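Local coordinates for protein gdp-l-fucose synthetase (Naegleria fowleri, PDB 6AQZ) that binds NADP and probably catalyses the NADPH-dependent last step in making GDP-L-fucose from a GDP-keto-sugar intermediate, at residues Asn111-Cys116 with Cys183-Val188; Cys115-Gly120 with Glu174-Glu179; Lys145-Pro150 with Met164-Gly169; Ala244-Trp249 with Ile260-Ser265; Phe252-Glu257 with Asn306-Arg311. All coordinates share one frame; numbering follows the deposited sequence.

Contact 1: Asn111-Cys116 with Cys183-Val188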
# COMPACT_ATOMS: atom_id res chain seq x y z
N ASN A 111 0.32 -2.91 13.23
CA ASN A 111 0.51 -3.22 14.65
C ASN A 111 0.11 -4.66 14.96
O ASN A 111 0.85 -5.38 15.64
CB ASN A 111 -0.26 -2.24 15.52
CG ASN A 111 0.25 -0.84 15.39
OD1 ASN A 111 1.38 -0.62 14.89
ND2 ASN A 111 -0.57 0.14 15.79
N ILE A 112 -1.07 -5.09 14.48
CA ILE A 112 -1.62 -6.38 14.88
C ILE A 112 -0.77 -7.53 14.35
O ILE A 112 -0.40 -8.45 15.09
CB ILE A 112 -3.10 -6.51 14.44
CG1 ILE A 112 -3.98 -5.56 15.24
CG2 ILE A 112 -3.63 -7.91 14.71
CD1 ILE A 112 -4.11 -5.97 16.67
N LEU A 113 -0.42 -7.50 13.05
CA LEU A 113 0.41 -8.57 12.49
C LEU A 113 1.80 -8.57 13.12
O LEU A 113 2.37 -9.63 13.36
CB LEU A 113 0.54 -8.45 10.97
CG LEU A 113 -0.53 -9.26 10.20
CD1 LEU A 113 -1.94 -8.88 10.66
CD2 LEU A 113 -0.41 -9.10 8.70
N THR A 114 2.36 -7.39 13.39
CA THR A 114 3.64 -7.35 14.08
C THR A 114 3.54 -7.96 15.47
O THR A 114 4.39 -8.74 15.88
CB THR A 114 4.18 -5.92 14.12
OG1 THR A 114 4.46 -5.48 12.78
CG2 THR A 114 5.46 -5.85 14.91
N CYS A 115 2.49 -7.62 16.22
CA CYS A 115 2.30 -8.29 17.50
C CYS A 115 2.12 -9.79 17.32
O CYS A 115 2.57 -10.58 18.16
CB CYS A 115 1.09 -7.70 18.24
SG CYS A 115 1.43 -6.15 19.00
N CYS A 116 1.42 -10.20 16.26
CA CYS A 116 1.21 -11.62 16.06
C CYS A 116 2.53 -12.34 15.90
O CYS A 116 2.72 -13.43 16.45
CB CYS A 116 0.32 -11.86 14.84
SG CYS A 116 -1.36 -11.46 15.16
N CYS A 183 4.81 -19.66 12.40
CA CYS A 183 3.79 -18.62 12.33
C CYS A 183 3.20 -18.63 10.94
O CYS A 183 3.93 -18.46 9.95
CB CYS A 183 4.37 -17.24 12.63
SG CYS A 183 4.85 -17.03 14.31
N LEU A 184 1.89 -18.82 10.85
CA LEU A 184 1.19 -18.76 9.58
C LEU A 184 0.25 -17.56 9.59
O LEU A 184 -0.47 -17.32 10.58
CB LEU A 184 0.42 -20.06 9.31
CG LEU A 184 -0.32 -20.09 7.96
CD1 LEU A 184 0.62 -19.77 6.79
CD2 LEU A 184 -1.04 -21.41 7.74
N PHE A 185 0.27 -16.81 8.50
CA PHE A 185 -0.60 -15.66 8.27
C PHE A 185 -1.41 -15.96 7.02
O PHE A 185 -0.84 -16.27 5.97
CB PHE A 185 0.22 -14.37 8.09
CG PHE A 185 0.89 -13.89 9.35
CD1 PHE A 185 2.07 -14.46 9.77
CD2 PHE A 185 0.34 -12.86 10.09
CE1 PHE A 185 2.67 -14.03 10.92
CE2 PHE A 185 0.94 -12.42 11.26
CZ PHE A 185 2.10 -12.99 11.67
N THR A 186 -2.72 -15.87 7.13
CA THR A 186 -3.56 -15.98 5.94
C THR A 186 -4.77 -15.06 6.14
O THR A 186 -4.81 -14.25 7.07
CB THR A 186 -3.93 -17.44 5.67
OG1 THR A 186 -4.65 -17.51 4.44
CG2 THR A 186 -4.78 -18.01 6.80
N SER A 187 -5.74 -15.14 5.23
CA SER A 187 -6.84 -14.20 5.27
C SER A 187 -8.04 -14.79 4.56
O SER A 187 -7.91 -15.71 3.75
CB SER A 187 -6.47 -12.88 4.62
OG SER A 187 -6.31 -13.12 3.24
N VAL A 188 -9.20 -14.22 4.84
CA VAL A 188 -10.45 -14.59 4.19
C VAL A 188 -11.01 -13.35 3.53
O VAL A 188 -10.74 -12.22 3.95
CB VAL A 188 -11.50 -15.17 5.18
CG1 VAL A 188 -10.98 -16.39 5.85
CG2 VAL A 188 -11.94 -14.09 6.19
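The first torsion of F185 (chi1 -69°) sets its CG anti to the carbonyl carbon, and from there the ring reaches off strand 184-194 to the helix carrying L113 and C116; C116 points CB at the ring from the backbone itself, and its first torsion (-74°) only swings SG beside its own backbone N. The ring atoms from CD2 through CE2 to CZ do the touching. F185 CE2 lies 3.6 Å from L113 CG and 3.7 Å from C116 CB, both approaching obliquely, while L113 CD2 continues along the ring to within 4.1 Å of F185 CD2. The L113 and F185 side chains run alongside one another with opposite headings. This is helix-on-sheet packing of a Rossmann-type domain: helix 98-118 lies against the parallel part of the central sheet, where T124 of the neighbouring strand 123-127 touches both C116 and F185. All three touching residues are buried, and their side chains meet through carbon atoms alone, consistent with cohesion by dispersion and exclusion of water.

Contact 2: Cys115-Gly120 with Glu174-Glu179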
# COMPACT_ATOMS: atom_id res chain seq x y z
N CYS A 115 2.49 -7.62 16.22
CA CYS A 115 2.30 -8.29 17.50
C CYS A 115 2.12 -9.79 17.32
O CYS A 115 2.57 -10.58 18.16
CB CYS A 115 1.09 -7.70 18.24
SG CYS A 115 1.43 -6.15 19.00
N CYS A 116 1.42 -10.20 16.26
CA CYS A 116 1.21 -11.62 16.06
C CYS A 116 2.53 -12.34 15.90
O CYS A 116 2.72 -13.43 16.45
CB CYS A 116 0.32 -11.86 14.84
SG CYS A 116 -1.36 -11.46 15.16
N TYR A 117 3.45 -11.74 15.16
CA TYR A 117 4.74 -12.36 14.93
C TYR A 117 5.59 -12.33 16.19
O TYR A 117 6.13 -13.36 16.62
CB TYR A 117 5.45 -11.66 13.78
CG TYR A 117 6.65 -12.43 13.36
CD1 TYR A 117 6.50 -13.57 12.58
CD2 TYR A 117 7.92 -12.08 13.80
CE1 TYR A 117 7.62 -14.32 12.20
CE2 TYR A 117 9.04 -12.82 13.43
CZ TYR A 117 8.87 -13.94 12.63
OH TYR A 117 9.97 -14.69 12.27
N ASP A 118 5.71 -11.16 16.83
CA ASP A 118 6.61 -11.03 17.97
C ASP A 118 6.20 -11.93 19.13
O ASP A 118 7.05 -12.41 19.87
CB ASP A 118 6.69 -9.58 18.44
CG ASP A 118 7.42 -8.67 17.46
OD1 ASP A 118 8.00 -9.17 16.47
OD2 ASP A 118 7.42 -7.45 17.70
N PHE A 119 4.90 -12.14 19.32
CA PHE A 119 4.42 -12.97 20.41
C PHE A 119 4.18 -14.41 20.00
O PHE A 119 3.61 -15.18 20.78
CB PHE A 119 3.13 -12.37 20.98
CG PHE A 119 3.35 -11.17 21.84
CD1 PHE A 119 3.51 -9.92 21.28
CD2 PHE A 119 3.40 -11.29 23.22
CE1 PHE A 119 3.70 -8.81 22.08
CE2 PHE A 119 3.60 -10.18 24.02
CZ PHE A 119 3.75 -8.95 23.45
N GLY A 120 4.63 -14.80 18.81
CA GLY A 120 4.60 -16.18 18.38
C GLY A 120 3.23 -16.82 18.20
O GLY A 120 3.06 -18.00 18.50
N GLU A 174 7.37 -15.02 5.11
CA GLU A 174 8.77 -15.12 4.67
C GLU A 174 9.72 -15.00 5.84
O GLU A 174 10.68 -15.76 5.95
CB GLU A 174 9.11 -14.06 3.63
CG GLU A 174 8.56 -14.28 2.23
CD GLU A 174 9.02 -13.19 1.27
OE1 GLU A 174 10.19 -12.76 1.36
OE2 GLU A 174 8.19 -12.75 0.44
N LYS A 175 9.46 -14.05 6.74
CA LYS A 175 10.33 -13.92 7.91
C LYS A 175 10.24 -15.16 8.80
O LYS A 175 11.26 -15.67 9.28
CB LYS A 175 9.97 -12.65 8.68
CG LYS A 175 10.88 -12.37 9.85
CD LYS A 175 10.49 -11.08 10.55
CE LYS A 175 11.44 -10.74 11.68
NZ LYS A 175 11.17 -9.39 12.25
N ALA A 176 9.02 -15.69 9.02
CA ALA A 176 8.89 -16.87 9.88
C ALA A 176 9.65 -18.06 9.30
O ALA A 176 10.35 -18.77 10.03
CB ALA A 176 7.41 -17.23 10.09
N VAL A 177 9.55 -18.28 8.00
CA VAL A 177 10.28 -19.38 7.38
C VAL A 177 11.78 -19.21 7.60
O VAL A 177 12.48 -20.14 8.00
CB VAL A 177 9.93 -19.49 5.89
CG1 VAL A 177 10.87 -20.45 5.21
CG2 VAL A 177 8.48 -19.94 5.73
N ASN A 178 12.28 -17.99 7.36
CA ASN A 178 13.70 -17.74 7.49
C ASN A 178 14.16 -17.82 8.94
O ASN A 178 15.29 -18.26 9.20
CB ASN A 178 14.05 -16.40 6.86
CG ASN A 178 14.04 -16.48 5.34
OD1 ASN A 178 14.87 -17.18 4.74
ND2 ASN A 178 13.11 -15.77 4.71
N GLU A 179 13.32 -17.45 9.88
CA GLU A 179 13.73 -17.51 11.27
C GLU A 179 13.38 -18.84 11.92
O GLU A 179 13.71 -19.04 13.09
CB GLU A 179 13.06 -16.38 12.04
CG GLU A 179 14.01 -15.38 12.61
CD GLU A 179 13.33 -14.06 12.78
OE1 GLU A 179 13.44 -13.25 11.86
OE2 GLU A 179 12.65 -13.85 13.81
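Residues Y117 and A176 mark the closest backbone approach of two helices, their CA atoms 7.9 Å apart. On one side the helix is about to finish: F119 is the first residue to leave helical angles, and G120, with positive phi, is the C-prime residue of a Schellman motif whose inner bond runs from G120 N to Y117 O, with C116 O accepting the outer one from the next residue. On the other side, 174-179 belongs to the last part of helix 156-179. Y117 spans the gap. Its CG stands anti to the backbone N (chi1 -169°), and the phenol reaches across to the neighbouring helix, with A176 CB at the ring edge, 3.6 Å from Y117 CE1. The two helices pack side by side on one side of the sheet in this Rossmann-type domain, and Y172, one turn before A176, sets its ring against that of Y117 with planes about 20° apart. The extended chain of K175 passes the tyrosine obliquely, its CE 3.6 Å from Y117 CE2. At the far end Y117 OH gives a weak hydrogen bond to E179 OE2 at 3.2 Å, the carboxylate standing nearly perpendicular to the ring, 86° between planes. K181 adds a cation-pi interaction with Y117 and bonds its carbonyl oxygen, while F97 of the second subunit packs on K175 and E179.

Contact 3: Lys145-Pro150 with Met164-Gly169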
# COMPACT_ATOMS: atom_id res chain seq x y z
N LYS A 145 -6.68 -12.57 -8.46
CA LYS A 145 -6.75 -11.29 -9.14
C LYS A 145 -6.65 -10.08 -8.20
O LYS A 145 -6.67 -8.95 -8.68
CB LYS A 145 -8.05 -11.23 -9.92
CG LYS A 145 -8.09 -12.23 -11.04
CD LYS A 145 -9.51 -12.43 -11.53
CE LYS A 145 -9.56 -12.77 -13.00
NZ LYS A 145 -10.97 -12.97 -13.39
N LEU A 146 -6.43 -10.32 -6.91
CA LEU A 146 -6.44 -9.25 -5.90
C LEU A 146 -5.56 -8.04 -6.27
O LEU A 146 -5.99 -6.90 -6.07
CB LEU A 146 -6.01 -9.85 -4.56
CG LEU A 146 -5.89 -8.88 -3.40
CD1 LEU A 146 -7.23 -8.18 -3.12
CD2 LEU A 146 -5.43 -9.62 -2.18
N HIS A 147 -4.34 -8.26 -6.78
CA HIS A 147 -3.40 -7.15 -7.00
C HIS A 147 -3.22 -6.81 -8.47
O HIS A 147 -2.31 -6.05 -8.81
CB HIS A 147 -2.03 -7.47 -6.39
CG HIS A 147 -2.08 -7.79 -4.93
ND1 HIS A 147 -2.15 -6.82 -3.95
CD2 HIS A 147 -2.05 -8.98 -4.28
CE1 HIS A 147 -2.18 -7.40 -2.77
NE2 HIS A 147 -2.13 -8.70 -2.93
N GLU A 148 -4.07 -7.32 -9.35
CA GLU A 148 -3.89 -7.16 -10.79
C GLU A 148 -4.54 -5.86 -11.27
O GLU A 148 -5.41 -5.85 -12.14
CB GLU A 148 -4.47 -8.36 -11.52
CG GLU A 148 -3.79 -9.69 -11.15
CD GLU A 148 -2.29 -9.72 -11.43
OE1 GLU A 148 -1.85 -9.19 -12.47
OE2 GLU A 148 -1.55 -10.25 -10.57
N GLY A 149 -4.12 -4.75 -10.68
CA GLY A 149 -4.63 -3.46 -11.09
C GLY A 149 -5.25 -2.66 -9.96
O GLY A 149 -5.54 -3.17 -8.88
N PRO A 150 -5.47 -1.37 -10.21
CA PRO A 150 -5.90 -0.49 -9.14
C PRO A 150 -7.35 -0.74 -8.78
O PRO A 150 -8.17 -1.10 -9.64
CB PRO A 150 -5.70 0.91 -9.74
CG PRO A 150 -5.85 0.71 -11.20
CD PRO A 150 -5.29 -0.66 -11.49
N MET A 164 -2.50 -4.20 1.42
CA MET A 164 -1.24 -4.22 2.15
C MET A 164 -1.31 -5.07 3.42
O MET A 164 -0.27 -5.53 3.91
CB MET A 164 -0.82 -2.77 2.46
CG MET A 164 -0.51 -1.94 1.19
SD MET A 164 0.69 -2.79 0.08
CE MET A 164 -0.35 -3.30 -1.29
N LEU A 165 -2.52 -5.34 3.94
CA LEU A 165 -2.68 -6.34 5.00
C LEU A 165 -2.38 -7.74 4.47
O LEU A 165 -1.70 -8.53 5.13
CB LEU A 165 -4.10 -6.24 5.59
CG LEU A 165 -4.74 -7.34 6.47
CD1 LEU A 165 -3.89 -7.65 7.70
CD2 LEU A 165 -6.17 -6.91 6.94
N ASP A 166 -2.88 -8.04 3.27
CA ASP A 166 -2.54 -9.30 2.62
C ASP A 166 -1.03 -9.40 2.38
O ASP A 166 -0.42 -10.44 2.69
CB ASP A 166 -3.32 -9.43 1.31
CG ASP A 166 -2.80 -10.59 0.44
OD1 ASP A 166 -2.89 -11.74 0.88
OD2 ASP A 166 -2.32 -10.34 -0.69
N MET A 167 -0.42 -8.33 1.84
CA MET A 167 1.03 -8.39 1.55
C MET A 167 1.83 -8.52 2.83
O MET A 167 2.75 -9.34 2.91
CB MET A 167 1.52 -7.16 0.78
CG MET A 167 1.08 -7.06 -0.68
SD MET A 167 1.42 -8.57 -1.63
CE MET A 167 3.20 -8.76 -1.45
N LEU A 168 1.47 -7.77 3.88
CA LEU A 168 2.23 -7.84 5.11
C LEU A 168 2.24 -9.25 5.68
O LEU A 168 3.25 -9.70 6.23
CB LEU A 168 1.68 -6.85 6.14
CG LEU A 168 2.52 -6.84 7.43
CD1 LEU A 168 4.01 -6.63 7.13
CD2 LEU A 168 1.99 -5.80 8.43
N GLY A 169 1.12 -9.98 5.54
CA GLY A 169 1.07 -11.37 5.97
C GLY A 169 2.03 -12.25 5.18
O GLY A 169 2.68 -13.14 5.72
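H147 and D166 meet in a histidine-carboxylate hydrogen bond between a loop and a helix, on a buried aspartate. H147 NE2 donates to D166 OD2 at 2.8 Å, nearly straight at 168°, and meets the oxygen almost on the extension of its C-O bond; the acceptor lies only 3° out of the imidazole plane, and ring and carboxylate are themselves close to coplanar. H147 sits in a type I beta turn running from K145 to E148, in the long loop that precedes helix 156-179 of the Rossmann-type domain, and the bond ties that turn to the helix. D166 CG is anti to the backbone N (chi1 168°), which carries the carboxylate out toward the loop. R170, one turn further along, forms a salt bridge to the same OD2, so this oxygen is gripped by two donors; the pairing would be expected to favour the ionised acid. Apolar groups flank the bond. L146 CG lies 3.8 Å above one face of the H147 ring, offset toward its rim. The L146 and D166 side chains approach head-on, L146 CD2 reaching 3.5 Å from D166 OD2. M167, its chain bent at both chi2 and chi3, brings sulfur obliquely to the imidazole, with M167 SD 3.8 Å from H147 NE2.

Contact 4: Ala244-Trp249 with Ile260-Ser265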
# COMPACT_ATOMS: atom_id res chain seq x y z
N ALA A 244 -19.05 -17.08 10.00
CA ALA A 244 -18.30 -17.46 11.20
C ALA A 244 -17.89 -18.93 11.18
O ALA A 244 -16.80 -19.28 11.67
CB ALA A 244 -19.13 -17.14 12.45
N ARG A 245 -18.76 -19.82 10.69
CA ARG A 245 -18.41 -21.23 10.58
C ARG A 245 -17.34 -21.45 9.51
O ARG A 245 -16.39 -22.23 9.70
CB ARG A 245 -19.66 -22.07 10.29
CG ARG A 245 -20.63 -22.18 11.47
CD ARG A 245 -21.71 -23.22 11.23
NE ARG A 245 -22.64 -22.79 10.19
CZ ARG A 245 -22.91 -23.45 9.07
NH1 ARG A 245 -22.32 -24.61 8.80
NH2 ARG A 245 -23.79 -22.92 8.22
N MET A 246 -17.47 -20.76 8.37
CA MET A 246 -16.45 -20.82 7.33
C MET A 246 -15.13 -20.27 7.84
O MET A 246 -14.06 -20.82 7.54
CB MET A 246 -16.91 -20.03 6.11
CG MET A 246 -18.24 -20.50 5.60
SD MET A 246 -18.99 -19.38 4.42
CE MET A 246 -18.17 -19.85 2.91
N LEU A 247 -15.18 -19.18 8.61
CA LEU A 247 -13.95 -18.65 9.18
C LEU A 247 -13.34 -19.64 10.16
O LEU A 247 -12.11 -19.82 10.19
CB LEU A 247 -14.21 -17.30 9.86
CG LEU A 247 -13.13 -16.58 10.68
CD1 LEU A 247 -11.88 -16.23 9.83
CD2 LEU A 247 -13.70 -15.31 11.24
N LEU A 248 -14.17 -20.27 11.00
CA LEU A 248 -13.64 -21.23 11.96
C LEU A 248 -13.06 -22.47 11.27
O LEU A 248 -12.00 -22.96 11.66
CB LEU A 248 -14.71 -21.60 12.98
CG LEU A 248 -14.96 -20.41 13.91
CD1 LEU A 248 -16.18 -20.64 14.80
CD2 LEU A 248 -13.72 -20.04 14.73
N TRP A 249 -13.74 -22.97 10.23
CA TRP A 249 -13.13 -24.02 9.42
C TRP A 249 -11.76 -23.60 8.89
O TRP A 249 -10.80 -24.37 8.92
CB TRP A 249 -14.07 -24.40 8.28
CG TRP A 249 -13.48 -25.37 7.34
CD1 TRP A 249 -13.60 -26.73 7.37
CD2 TRP A 249 -12.64 -25.07 6.21
NE1 TRP A 249 -12.88 -27.29 6.34
CE2 TRP A 249 -12.29 -26.30 5.61
CE3 TRP A 249 -12.15 -23.88 5.66
CZ2 TRP A 249 -11.48 -26.38 4.48
CZ3 TRP A 249 -11.33 -23.95 4.53
CH2 TRP A 249 -11.00 -25.20 3.96
N ILE A 260 -8.82 -16.80 0.93
CA ILE A 260 -9.90 -17.67 0.47
C ILE A 260 -11.19 -16.88 0.58
O ILE A 260 -11.48 -16.31 1.63
CB ILE A 260 -9.96 -18.99 1.25
CG1 ILE A 260 -11.12 -19.85 0.75
CG2 ILE A 260 -10.11 -18.77 2.76
CD1 ILE A 260 -11.15 -21.25 1.39
N MET A 261 -11.95 -16.84 -0.51
CA MET A 261 -13.21 -16.12 -0.46
C MET A 261 -14.29 -16.85 0.31
O MET A 261 -14.42 -18.08 0.24
CB MET A 261 -13.67 -15.80 -1.85
CG MET A 261 -12.84 -14.64 -2.21
SD MET A 261 -13.71 -13.53 -3.23
CE MET A 261 -13.08 -14.22 -4.77
N LEU A 262 -15.05 -16.08 1.08
CA LEU A 262 -16.22 -16.57 1.79
C LEU A 262 -17.44 -15.92 1.14
O LEU A 262 -17.72 -14.75 1.38
CB LEU A 262 -16.13 -16.23 3.27
CG LEU A 262 -14.85 -16.57 4.04
CD1 LEU A 262 -15.04 -16.30 5.55
CD2 LEU A 262 -14.41 -18.00 3.79
N CYS A 263 -18.15 -16.68 0.31
CA CYS A 263 -19.34 -16.16 -0.34
C CYS A 263 -20.23 -17.32 -0.74
O CYS A 263 -19.93 -18.49 -0.46
CB CYS A 263 -19.00 -15.30 -1.56
SG CYS A 263 -18.29 -16.22 -2.91
N VAL A 264 -21.35 -16.99 -1.36
CA VAL A 264 -22.30 -17.98 -1.80
C VAL A 264 -22.08 -18.21 -3.29
O VAL A 264 -21.40 -17.44 -3.96
CB VAL A 264 -23.75 -17.55 -1.50
CG1 VAL A 264 -23.92 -17.28 -0.02
CG2 VAL A 264 -24.08 -16.31 -2.31
N SER A 265 -22.67 -19.27 -3.82
CA SER A 265 -22.56 -19.57 -5.23
C SER A 265 -23.30 -18.52 -6.05
O SER A 265 -24.08 -17.72 -5.53
CB SER A 265 -23.13 -20.96 -5.54
OG SER A 265 -24.55 -20.92 -5.49
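M246 and L262 face each other across the gap between helix 244-249 and strand 260-262, and the way each is turned decides what touches. M246 runs out from the helix and bends at its last torsion (chi3 83°), laying CE over the backbone where the strand ends, 4.0 Å from both L262 CA and C263 O. L262 answers from the strand by spreading its two methyls beneath the helix: L262 CD2 meets M246 CB at 4.0 Å, while L262 CD1 turns to the next helical residue, 4.2 Å from L247 N. The helix and strand run nearly antiparallel, 159° between their directions, with their axes 9.7 Å apart. Helix 240-253 packs here on the sheet of the Rossmann-type domain, in which strand 260-262 lies parallel to strand 184-194, and V188 of that neighbour touches both I260 and L262. L247 also leans on F36 and V40 of helix 35-46. Further along, the W249 side chain crosses that of I260 at about a right angle. With both torsions of I260 extended, CG1 standing anti to the backbone N (chi1 179°), its terminal CD1 comes obliquely to the indole, 4.1 Å from W249 CZ3. F309 meets the same indole edge-to-face.

Contact 5: Phe252-Glu257 with Asn306-Arg311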
# COMPACT_ATOMS: atom_id res chain seq x y z
N PHE A 252 -9.15 -23.88 11.42
CA PHE A 252 -8.86 -25.26 11.79
C PHE A 252 -8.08 -26.00 10.71
O PHE A 252 -7.33 -26.92 11.03
CB PHE A 252 -10.15 -26.02 12.06
CG PHE A 252 -10.90 -25.53 13.27
CD1 PHE A 252 -10.24 -24.93 14.32
CD2 PHE A 252 -12.27 -25.68 13.34
CE1 PHE A 252 -10.93 -24.50 15.43
CE2 PHE A 252 -12.98 -25.24 14.45
CZ PHE A 252 -12.30 -24.64 15.50
N ASN A 253 -8.28 -25.64 9.44
CA ASN A 253 -7.88 -26.52 8.35
C ASN A 253 -6.97 -25.88 7.31
O ASN A 253 -6.18 -26.58 6.68
CB ASN A 253 -9.14 -27.06 7.65
CG ASN A 253 -10.01 -27.90 8.57
OD1 ASN A 253 -9.69 -29.05 8.84
ND2 ASN A 253 -11.13 -27.32 9.07
N TYR A 254 -7.05 -24.57 7.11
CA TYR A 254 -6.49 -23.92 5.93
C TYR A 254 -5.07 -23.45 6.18
O TYR A 254 -4.83 -22.64 7.09
CB TYR A 254 -7.39 -22.77 5.51
CG TYR A 254 -7.10 -22.14 4.18
CD1 TYR A 254 -7.28 -22.85 3.00
CD2 TYR A 254 -6.74 -20.80 4.10
CE1 TYR A 254 -7.05 -22.25 1.77
CE2 TYR A 254 -6.51 -20.19 2.88
CZ TYR A 254 -6.67 -20.91 1.72
OH TYR A 254 -6.45 -20.28 0.52
N GLN A 255 -4.13 -23.96 5.37
CA GLN A 255 -2.70 -23.73 5.54
C GLN A 255 -2.12 -22.76 4.53
O GLN A 255 -0.96 -22.39 4.66
CB GLN A 255 -1.92 -25.06 5.41
CG GLN A 255 -2.04 -25.97 6.57
CD GLN A 255 -1.35 -27.27 6.34
OE1 GLN A 255 -1.22 -27.73 5.21
NE2 GLN A 255 -0.91 -27.90 7.42
N SER A 256 -2.85 -22.44 3.48
CA SER A 256 -2.34 -21.58 2.44
C SER A 256 -2.35 -20.12 2.89
O SER A 256 -3.27 -19.67 3.59
CB SER A 256 -3.19 -21.77 1.18
OG SER A 256 -3.00 -20.77 0.20
N GLU A 257 -1.34 -19.37 2.46
CA GLU A 257 -1.28 -17.94 2.67
C GLU A 257 -2.13 -17.17 1.67
O GLU A 257 -2.32 -15.96 1.85
CB GLU A 257 0.18 -17.46 2.63
CG GLU A 257 0.77 -17.38 1.20
CD GLU A 257 2.22 -16.84 1.12
OE1 GLU A 257 2.76 -16.30 2.11
OE2 GLU A 257 2.84 -17.00 0.05
N ASN A 306 -16.86 -18.68 -5.36
CA ASN A 306 -16.64 -19.50 -4.17
C ASN A 306 -16.03 -20.86 -4.51
O ASN A 306 -16.13 -21.79 -3.70
CB ASN A 306 -17.95 -19.70 -3.40
CG ASN A 306 -18.89 -20.68 -4.06
OD1 ASN A 306 -18.97 -20.79 -5.27
ND2 ASN A 306 -19.67 -21.38 -3.23
N ALA A 307 -15.38 -20.97 -5.68
CA ALA A 307 -14.85 -22.26 -6.13
C ALA A 307 -13.86 -22.83 -5.13
O ALA A 307 -13.81 -24.05 -4.93
CB ALA A 307 -14.20 -22.12 -7.51
N LYS A 308 -13.03 -21.99 -4.52
CA LYS A 308 -11.98 -22.53 -3.66
C LYS A 308 -12.56 -23.19 -2.40
O LYS A 308 -12.22 -24.32 -2.06
CB LYS A 308 -10.97 -21.44 -3.30
CG LYS A 308 -9.89 -21.97 -2.39
CD LYS A 308 -8.53 -21.45 -2.76
CE LYS A 308 -8.31 -20.05 -2.27
NZ LYS A 308 -6.91 -19.64 -2.44
N PHE A 309 -13.45 -22.48 -1.71
CA PHE A 309 -14.07 -23.04 -0.51
C PHE A 309 -14.94 -24.23 -0.86
O PHE A 309 -14.95 -25.24 -0.15
CB PHE A 309 -14.88 -21.95 0.20
CG PHE A 309 -15.38 -22.36 1.54
CD1 PHE A 309 -16.56 -23.07 1.66
CD2 PHE A 309 -14.64 -22.08 2.68
CE1 PHE A 309 -17.03 -23.47 2.92
CE2 PHE A 309 -15.10 -22.48 3.94
CZ PHE A 309 -16.29 -23.18 4.05
N LEU A 310 -15.66 -24.15 -1.99
CA LEU A 310 -16.48 -25.28 -2.41
C LEU A 310 -15.63 -26.50 -2.73
O LEU A 310 -16.02 -27.63 -2.46
CB LEU A 310 -17.32 -24.86 -3.62
CG LEU A 310 -18.13 -26.00 -4.22
CD1 LEU A 310 -19.31 -26.30 -3.31
CD2 LEU A 310 -18.58 -25.63 -5.61
N ARG A 311 -14.45 -26.29 -3.30
CA ARG A 311 -13.55 -27.40 -3.58
C ARG A 311 -12.87 -27.89 -2.31
O ARG A 311 -12.64 -29.10 -2.15
CB ARG A 311 -12.53 -26.98 -4.65
CG ARG A 311 -11.25 -27.78 -4.69
CD ARG A 311 -10.31 -27.36 -5.85
NE ARG A 311 -9.67 -26.06 -5.62
CZ ARG A 311 -8.62 -25.89 -4.81
NH1 ARG A 311 -8.11 -26.92 -4.14
NH2 ARG A 311 -8.08 -24.69 -4.66
O HOH W 1 -4.99 -21.39 -1.83
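Over the centre of one face of the Y254 ring sits the backbone N of S256, 4.2 Å above the plane, while K308 NZ approaches at the hydroxyl edge, near the ring plane. The phenol and the lysine chain meet at about a right angle. K308 NZ donates to Y254 OH at 3.1 Å, and its neighbour K308 CE lies 3.4 Å from the same oxygen. Bends at chi2 (139°) and chi3 (78°) steer the lysine to this point from helix 307-312. A water completes the polar cluster: it accepts from K308 NZ at 2.7 Å, donates to Y254 OH, and is hydrogen-bonded to S256 OG. Neither polar end depends on this pair alone, since Y254 OH also bonds the carbonyl oxygen of E258 and K308 NZ that of P259. The ammonium group would be expected to polarise the phenol it donates to. I260 of strand 260-262 touches both side chains. The arrangement is a lysine-tyrosine hydrogen bond backed by a shared water, and through it the loop leaving helix 240-253, which leads into strand 260-262 of the Rossmann-type sheet, is joined to the short helix 307-312.

In the fold
Contacts 1 and 4 are buried and apolar, each packing a helix on the same sheet, where strands 184-194 and 260-262 are neighbours. Contact 3 is buried too, yet polar at its centre. Contacts 2 and 5 are only partly buried; contact 2 adds a weak hydrogen bond from a tyrosine, contact 5 one to a tyrosine. Helix 98-118 serves contacts 1 and 2, which share C115 and C116; helix 156-179 serves contacts 2 and 3, both of which, like T114 of contact 1, reach the second subunit. Helix 240-253 leads from contact 4 into contact 5, whose F309 packs on M246. T186 and S256 bring contacts 1 and 5 together.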